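Local structure of uncharacterized protein (Saccharomonospora viridis, 3RMQ) at residues W9-D13 / P42-D48; R16-D20 / F32-C36; E58-I64 / L80-W86. The protein is of unknown function but binds a zinc ion through three cysteines and one histidine and belongs to a zinc-finger family. The protein carries 1 engineered substitution. One frame throughout, in Å; residues are numbered along the deposited sequence.

Contact 1 of 3, residues W9-D13 / P42-D48; sequences WQQAD and PQTERGD
Gln11, its side chain extended with chi1 and chi2 both t, reaches over the carboxylate of Asp48: Gln11 NE2 donates to Asp48 OD1 at 2.9 Å (N-H...O angle 164°). Gln10 (chi1 t, chi2 p) carries its amide forward along the strand, so that Gln10 NE2 donates to Asp48 O at 2.9 Å and to Gln11 O at 2.8 Å. Residues 9-12 are extended strand, which Asp13 (phi/psi 54/42) leaves with positive phi. In the loop, residues 44-46 form a 3-10 turn, Gly47 has phi/psi 76/14, and Asp48 OD2 receives Gln43 N at 2.8 Å. CA atoms register as Gln11-Asp48 (5.2 Å) and Ala12-Pro42 (4.8 Å). One water joins Asp13 N, Arg46 NH1 and Asp48 OD2, while Asp13 OD1 and Arg46 NH1, 3.6 Å apart, form a salt bridge of charges alone. This is plain packing without a metal ligand: side-chain amides hold a loop carbonyl and carboxylate, pinning the loop after strand 39-40 to strand 7-12, near strands 15-20 and 32-33.

Contact 2 of 3, residues R16-D20 / F32-C36; sequences RHVYD and FTALC. With ZN (zinc ion), chain B.
Two of the four ligands of a zinc site built from three cysteines and one histidine meet here, one from strand 15-20 and one from the turn after strand 32-33. His17 (chi1 m) binds ZN through ND1 at 2.1 Å; Cys36 (chi1 p) binds it through SG at 2.4 Å, and the atoms His17 ND1 and Cys36 SG stand 3.6 Å apart. Cys59 and Cys62, a CxxC pair at the start of helix 60-69, complete the coordination. The two segments do not pair as a sheet: their end-to-end directions differ by 106°, and the closest CA atoms, Tyr19 and Ala34, are 4.7 Å apart. One direct backbone hydrogen bond sets the crossing, Leu35 N to Val18 O at 2.9 Å (157°). Nearby a water accepts from Asp20 N and donates to Thr33 O, both at 2.8 Å. Residues 16-20 are extended, whereas Leu35 (-60/-26) and Cys36 (-80/-7) turn the chain toward the metal. Apolar contacts surround this link: His17 CB meets Ala34 CB at 3.6 Å, and Val18 CG1 (chi1 t) meets Leu35 CD1 (chi1 m, chi2 t) at 3.6 Å. Tyr19 and Phe32, both chi1 p, form an edge-to-face pair with the Tyr19 edge toward the Phe32 face, centroids 5.6 Å apart and planes at 60°. Farther along, Asp20 OD1 forms a salt bridge with Arg6. Because ND1 is spent on zinc and the ligands come from separate chain segments, the metal ties the strand to the turn, a cross-link consistent with a structural zinc site.

Contact 3 of 3, residues E58-I64 / L80-W86; sequences ECPVCTI and LAHRFDW. With ZN (zinc ion), chain B.
Pro60, the first residue of helix 60-69, is wedged between two aromatic side chains. Its CA lies 3.9 Å from the centroid of the Phe84 ring, 8° off the normal, and its CB 3.8 Å from the centroid of the six-membered ring of Trp86, 20° off: two CH-pi contacts. Phe84 (chi2 -71°) and Trp86 (chi2 96°) both adopt m at chi1, and Trp86 NE1 donates to Ala81 O at 3.0 Å. CA registers are Pro60-Phe84 (6.1 Å) and Ile64-Ala81 (6.6 Å). The helix opens on the zinc-binding CxxC motif: Cys59 (chi1 t), the N-cap, accepts Cys62 N on SG at 3.4 Å, and ZN is held by Cys59 SG (2.4 Å) and Cys62 SG (2.3 Å). Opposite Pro60 and Ile64, the chain makes a type I turn from Ala81 to Phe84. Ile64 (m, m) sends CD1 to Ala81 CB at 3.6 Å and to Leu80 CD2 at 3.9 Å, while its CG1 meets the edge of Trp86 at CH2 (3.9 Å). Thr63 OG1 donates to Cys59 O at 2.9 Å.

How the contacts relate
Zinc joins contacts 2 and 3, whose centres are 13 Å apart: each supplies two of its four ligands. Their polypeptides also meet directly, with Arg16 O 2.9 Å from Cys59 N, a probable hydrogen bond, and Cys36 CB 3.2 Å from Val61 CG1. Contact 1 lies farther out and supplies no ligand; the side chain of Ala12 is about 9 Å from the ion. It shares the hairpin of strands 7-12 and 15-20 with contact 2, where Gln10 N to His17 O is 2.8 Å, a probable hydrogen bond. Contacts 1 and 3 lie 19 Å apart between centres, yet Trp9, on strand 7-12 but out of reach of 42-48, packs its CH2 3.3 Å from Thr63 OG1.

Contact 1 of 3, residues W9-D13 / P42-D48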
# COMPACT_ATOMS: atom_id res chain seq x y z
N TRP A 9 -2.36 5.79 7.43
CA TRP A 9 -2.31 4.34 7.43
C TRP A 9 -3.55 3.77 8.11
O TRP A 9 -4.07 4.39 9.06
CB TRP A 9 -1.02 3.85 8.16
CG TRP A 9 0.22 4.24 7.42
CD1 TRP A 9 0.90 5.45 7.48
CD2 TRP A 9 0.93 3.43 6.45
NE1 TRP A 9 1.98 5.41 6.61
CE2 TRP A 9 2.03 4.19 6.00
CE3 TRP A 9 0.74 2.12 5.95
CZ2 TRP A 9 2.95 3.69 5.02
CZ3 TRP A 9 1.67 1.62 4.97
CH2 TRP A 9 2.75 2.41 4.54
N GLN A 10 -3.98 2.58 7.66
CA GLN A 10 -5.04 1.85 8.35
C GLN A 10 -4.90 0.36 8.08
O GLN A 10 -4.82 -0.06 6.92
CB GLN A 10 -6.42 2.34 7.86
CG GLN A 10 -7.61 1.49 8.37
CD GLN A 10 -7.73 1.53 9.89
OE1 GLN A 10 -7.76 2.61 10.48
NE2 GLN A 10 -7.75 0.35 10.54
N GLN A 11 -4.85 -0.44 9.15
CA GLN A 11 -4.73 -1.91 8.98
C GLN A 11 -6.10 -2.45 8.58
O GLN A 11 -7.15 -2.07 9.17
CB GLN A 11 -4.29 -2.57 10.27
CG GLN A 11 -4.11 -4.12 10.10
CD GLN A 11 -3.52 -4.74 11.32
OE1 GLN A 11 -2.30 -4.68 11.53
NE2 GLN A 11 -4.37 -5.32 12.17
N ALA A 12 -6.12 -3.34 7.59
CA ALA A 12 -7.37 -4.00 7.20
C ALA A 12 -7.06 -5.15 6.27
O ALA A 12 -6.14 -5.07 5.45
CB ALA A 12 -8.32 -2.99 6.50
N ASP A 13 -7.80 -6.23 6.44
CA ASP A 13 -7.67 -7.39 5.58
C ASP A 13 -6.25 -7.88 5.49
O ASP A 13 -5.77 -8.27 4.41
CB ASP A 13 -8.17 -7.09 4.17
CG ASP A 13 -8.51 -8.38 3.41
OD1 ASP A 13 -8.73 -9.43 4.08
OD2 ASP A 13 -8.54 -8.35 2.17
N PRO A 42 -12.10 -2.53 8.01
CA PRO A 42 -11.45 -2.76 9.30
C PRO A 42 -12.35 -3.57 10.22
O PRO A 42 -13.59 -3.32 10.24
CB PRO A 42 -11.24 -1.35 9.87
CG PRO A 42 -11.36 -0.44 8.73
CD PRO A 42 -12.29 -1.09 7.74
N GLN A 43 -11.77 -4.56 10.91
CA GLN A 43 -12.53 -5.46 11.82
C GLN A 43 -11.86 -5.51 13.18
O GLN A 43 -10.65 -5.67 13.28
CB GLN A 43 -12.58 -6.89 11.28
CG GLN A 43 -13.51 -7.13 10.10
CD GLN A 43 -13.57 -8.61 9.73
OE1 GLN A 43 -13.12 -9.48 10.49
NE2 GLN A 43 -14.11 -8.90 8.57
N THR A 44 -12.66 -5.44 14.24
CA THR A 44 -12.09 -5.45 15.57
C THR A 44 -11.38 -6.76 15.87
O THR A 44 -10.36 -6.77 16.54
CB THR A 44 -13.16 -5.16 16.60
OG1 THR A 44 -13.73 -3.89 16.31
CG2 THR A 44 -12.55 -5.14 17.99
N GLU A 45 -11.92 -7.88 15.37
CA GLU A 45 -11.33 -9.19 15.64
C GLU A 45 -9.92 -9.33 15.07
O GLU A 45 -9.15 -10.15 15.53
CB GLU A 45 -12.20 -10.31 15.01
CG GLU A 45 -13.59 -10.41 15.64
CD GLU A 45 -14.69 -9.53 14.95
OE1 GLU A 45 -14.37 -8.51 14.26
OE2 GLU A 45 -15.89 -9.87 15.16
N ARG A 46 -9.59 -8.52 14.06
CA ARG A 46 -8.26 -8.58 13.45
C ARG A 46 -7.30 -7.54 14.05
O ARG A 46 -6.14 -7.33 13.56
CB ARG A 46 -8.40 -8.27 11.95
CG ARG A 46 -9.13 -9.45 11.24
CD ARG A 46 -9.51 -9.12 9.81
NE ARG A 46 -9.92 -10.30 9.04
CZ ARG A 46 -10.39 -10.24 7.79
NH1 ARG A 46 -10.50 -9.06 7.19
NH2 ARG A 46 -10.75 -11.34 7.13
N GLY A 47 -7.77 -6.88 15.09
CA GLY A 47 -6.98 -5.82 15.75
C GLY A 47 -6.93 -4.52 14.95
O GLY A 47 -6.16 -3.58 15.28
N ASP A 48 -7.80 -4.38 13.95
CA ASP A 48 -7.69 -3.25 13.03
C ASP A 48 -8.08 -1.91 13.65
O ASP A 48 -7.68 -0.85 13.13
CB ASP A 48 -8.54 -3.41 11.76
CG ASP A 48 -8.23 -4.68 10.97
OD1 ASP A 48 -7.10 -5.22 11.07
OD2 ASP A 48 -9.15 -5.10 10.21
O HOH W 1 -10.04 -6.32 8.12

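Contact 2 of 3, residues R16-D20 / F32-C36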
# COMPACT_ATOMS: atom_id res chain seq x y z
N ARG A 16 -1.22 -3.42 6.40
CA ARG A 16 -1.37 -2.04 6.78
C ARG A 16 -1.43 -1.20 5.49
O ARG A 16 -0.42 -1.08 4.80
CB ARG A 16 -0.21 -1.58 7.68
CG ARG A 16 -0.63 -0.36 8.48
CD ARG A 16 0.50 0.26 9.29
NE ARG A 16 0.92 -0.64 10.36
CZ ARG A 16 1.81 -0.34 11.31
NH1 ARG A 16 2.42 0.86 11.31
NH2 ARG A 16 2.10 -1.24 12.27
N HIS A 17 -2.64 -0.73 5.12
CA HIS A 17 -2.82 -0.02 3.85
C HIS A 17 -2.72 1.46 4.10
O HIS A 17 -2.62 1.89 5.27
CB HIS A 17 -4.20 -0.33 3.24
CG HIS A 17 -4.37 -1.75 2.81
ND1 HIS A 17 -3.89 -2.24 1.60
CD2 HIS A 17 -4.96 -2.80 3.43
CE1 HIS A 17 -4.23 -3.51 1.48
NE2 HIS A 17 -4.86 -3.88 2.59
N VAL A 18 -2.77 2.24 3.02
CA VAL A 18 -2.73 3.71 3.09
C VAL A 18 -4.03 4.13 2.47
O VAL A 18 -4.49 3.49 1.48
CB VAL A 18 -1.54 4.32 2.31
CG1 VAL A 18 -1.65 5.85 2.28
CG2 VAL A 18 -0.23 3.91 2.97
N TYR A 19 -4.65 5.16 3.02
CA TYR A 19 -5.84 5.70 2.34
C TYR A 19 -5.74 7.22 2.17
O TYR A 19 -4.99 7.91 2.89
CB TYR A 19 -7.14 5.29 3.07
CG TYR A 19 -7.36 5.94 4.40
CD1 TYR A 19 -6.69 5.49 5.54
CD2 TYR A 19 -8.22 7.02 4.53
CE1 TYR A 19 -6.87 6.12 6.77
CE2 TYR A 19 -8.40 7.66 5.75
CZ TYR A 19 -7.73 7.19 6.87
OH TYR A 19 -7.92 7.82 8.08
N ASP A 20 -6.50 7.72 1.19
CA ASP A 20 -6.58 9.16 0.88
C ASP A 20 -7.68 9.74 1.79
O ASP A 20 -8.89 9.39 1.66
CB ASP A 20 -6.97 9.29 -0.59
CG ASP A 20 -6.89 10.71 -1.10
OD1 ASP A 20 -7.01 11.65 -0.26
OD2 ASP A 20 -6.72 10.91 -2.34
N PHE A 32 -13.37 0.76 2.93
CA PHE A 32 -12.75 1.87 2.23
C PHE A 32 -11.85 1.30 1.16
O PHE A 32 -11.54 0.11 1.17
CB PHE A 32 -11.95 2.76 3.19
CG PHE A 32 -10.70 2.09 3.78
CD1 PHE A 32 -10.80 1.28 4.92
CD2 PHE A 32 -9.45 2.27 3.20
CE1 PHE A 32 -9.64 0.66 5.47
CE2 PHE A 32 -8.30 1.65 3.73
CZ PHE A 32 -8.39 0.84 4.88
N THR A 33 -11.45 2.13 0.20
CA THR A 33 -10.56 1.65 -0.83
C THR A 33 -9.21 2.30 -0.58
O THR A 33 -9.09 3.52 -0.47
CB THR A 33 -11.08 2.04 -2.22
OG1 THR A 33 -12.37 1.43 -2.43
CG2 THR A 33 -10.12 1.54 -3.28
N ALA A 34 -8.20 1.45 -0.49
CA ALA A 34 -6.83 1.91 -0.24
C ALA A 34 -6.16 2.46 -1.51
O ALA A 34 -6.67 2.31 -2.65
CB ALA A 34 -6.04 0.74 0.28
N LEU A 35 -4.97 3.05 -1.37
CA LEU A 35 -4.26 3.57 -2.56
C LEU A 35 -3.98 2.44 -3.55
O LEU A 35 -3.87 2.65 -4.76
CB LEU A 35 -2.91 4.22 -2.19
CG LEU A 35 -2.94 5.46 -1.35
CD1 LEU A 35 -1.49 6.02 -1.29
CD2 LEU A 35 -3.97 6.45 -1.90
N CYS A 36 -3.88 1.22 -3.05
CA CYS A 36 -3.52 0.10 -3.95
C CYS A 36 -4.73 -0.38 -4.72
O CYS A 36 -4.62 -1.26 -5.61
CB CYS A 36 -2.95 -1.09 -3.15
SG CYS A 36 -4.12 -1.77 -1.96
ZN ZN B . -2.81 -1.47 0.01
O HOH W 2 -7.65 5.94 -0.64

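Contact 3 of 3, residues E58-I64 / L80-W86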
# COMPACT_ATOMS: atom_id res chain seq x y z
N GLU A 58 3.13 -4.04 6.38
CA GLU A 58 2.66 -2.99 5.47
C GLU A 58 2.31 -3.54 4.08
O GLU A 58 2.95 -4.45 3.56
CB GLU A 58 3.72 -1.89 5.33
CG GLU A 58 3.81 -1.01 6.53
CD GLU A 58 4.60 -1.62 7.69
OE1 GLU A 58 5.56 -2.38 7.42
OE2 GLU A 58 4.23 -1.34 8.87
N CYS A 59 1.29 -2.96 3.46
CA CYS A 59 0.90 -3.28 2.08
C CYS A 59 2.00 -2.75 1.16
O CYS A 59 2.27 -1.55 1.14
CB CYS A 59 -0.45 -2.58 1.73
SG CYS A 59 -0.86 -2.79 -0.06
N PRO A 60 2.71 -3.64 0.43
CA PRO A 60 3.80 -3.12 -0.41
C PRO A 60 3.30 -2.13 -1.45
O PRO A 60 3.98 -1.15 -1.77
CB PRO A 60 4.35 -4.38 -1.11
CG PRO A 60 4.02 -5.50 -0.14
CD PRO A 60 2.64 -5.11 0.41
N VAL A 61 2.12 -2.38 -2.02
CA VAL A 61 1.64 -1.52 -3.10
C VAL A 61 1.29 -0.12 -2.58
O VAL A 61 1.70 0.91 -3.16
CB VAL A 61 0.40 -2.16 -3.76
CG1 VAL A 61 -0.17 -1.23 -4.79
CG2 VAL A 61 0.84 -3.52 -4.41
N CYS A 62 0.55 -0.07 -1.48
CA CYS A 62 0.23 1.21 -0.85
C CYS A 62 1.50 1.99 -0.46
O CYS A 62 1.53 3.22 -0.57
CB CYS A 62 -0.62 1.00 0.42
SG CYS A 62 -2.35 0.75 0.12
N THR A 63 2.50 1.30 0.06
CA THR A 63 3.73 1.98 0.54
C THR A 63 4.43 2.68 -0.64
O THR A 63 4.84 3.83 -0.54
CB THR A 63 4.73 0.97 1.21
OG1 THR A 63 4.10 0.31 2.33
CG2 THR A 63 6.03 1.71 1.72
N ILE A 64 4.58 1.96 -1.76
CA ILE A 64 5.22 2.50 -2.96
C ILE A 64 4.31 3.59 -3.57
O ILE A 64 4.80 4.63 -4.00
CB ILE A 64 5.48 1.39 -4.01
CG1 ILE A 64 6.50 0.37 -3.49
CG2 ILE A 64 5.92 1.99 -5.38
CD1 ILE A 64 7.68 0.96 -2.88
N LEU A 80 13.17 1.63 -1.37
CA LEU A 80 12.06 1.33 -0.48
C LEU A 80 11.45 -0.06 -0.79
O LEU A 80 11.19 -0.87 0.10
CB LEU A 80 11.01 2.43 -0.70
CG LEU A 80 9.73 2.42 0.10
CD1 LEU A 80 10.11 2.49 1.59
CD2 LEU A 80 8.82 3.61 -0.31
N ALA A 81 11.22 -0.31 -2.07
CA ALA A 81 10.46 -1.49 -2.51
C ALA A 81 11.25 -2.75 -2.20
O ALA A 81 10.70 -3.84 -2.02
CB ALA A 81 10.18 -1.42 -3.99
N HIS A 82 12.57 -2.59 -2.11
CA HIS A 82 13.42 -3.73 -1.98
C HIS A 82 13.15 -4.46 -0.69
O HIS A 82 13.47 -5.63 -0.60
CB HIS A 82 14.90 -3.34 -2.14
CG HIS A 82 15.34 -3.33 -3.57
ND1 HIS A 82 14.61 -2.72 -4.57
CD2 HIS A 82 16.43 -3.86 -4.18
CE1 HIS A 82 15.23 -2.87 -5.73
NE2 HIS A 82 16.33 -3.56 -5.52
N ARG A 83 12.50 -3.84 0.29
CA ARG A 83 12.29 -4.56 1.53
C ARG A 83 10.99 -5.38 1.63
O ARG A 83 10.72 -5.98 2.68
CB ARG A 83 12.39 -3.61 2.71
CG ARG A 83 11.17 -2.80 2.92
CD ARG A 83 11.56 -1.50 3.57
NE ARG A 83 10.39 -0.86 4.14
CZ ARG A 83 10.42 0.32 4.74
NH1 ARG A 83 9.29 0.83 5.23
NH2 ARG A 83 11.56 0.99 4.82
N PHE A 84 10.19 -5.44 0.57
CA PHE A 84 8.98 -6.28 0.56
C PHE A 84 9.15 -7.53 -0.30
O PHE A 84 10.03 -7.56 -1.17
CB PHE A 84 7.79 -5.46 0.03
CG PHE A 84 7.48 -4.26 0.86
CD1 PHE A 84 6.94 -4.42 2.11
CD2 PHE A 84 7.71 -2.98 0.38
CE1 PHE A 84 6.63 -3.32 2.89
CE2 PHE A 84 7.43 -1.88 1.15
CZ PHE A 84 6.88 -2.05 2.41
N ASP A 85 8.30 -8.52 -0.08
CA ASP A 85 8.15 -9.67 -0.97
C ASP A 85 7.04 -9.37 -1.99
O ASP A 85 5.97 -8.91 -1.62
CB ASP A 85 7.80 -10.92 -0.16
CG ASP A 85 8.87 -11.26 0.88
OD1 ASP A 85 10.05 -10.87 0.69
OD2 ASP A 85 8.54 -11.92 1.90
N TRP A 86 7.30 -9.61 -3.26
CA TRP A 86 6.43 -9.17 -4.33
C TRP A 86 5.88 -10.35 -5.16
O TRP A 86 6.59 -10.94 -5.99
CB TRP A 86 7.20 -8.26 -5.26
CG TRP A 86 7.54 -6.94 -4.65
CD1 TRP A 86 8.71 -6.57 -4.04
CD2 TRP A 86 6.70 -5.82 -4.65
NE1 TRP A 86 8.63 -5.25 -3.65
CE2 TRP A 86 7.40 -4.76 -4.02
CE3 TRP A 86 5.41 -5.59 -5.11
CZ2 TRP A 86 6.83 -3.51 -3.82
CZ3 TRP A 86 4.85 -4.34 -4.94
CH2 TRP A 86 5.56 -3.32 -4.29
ZN ZN B . -2.81 -1.47 0.01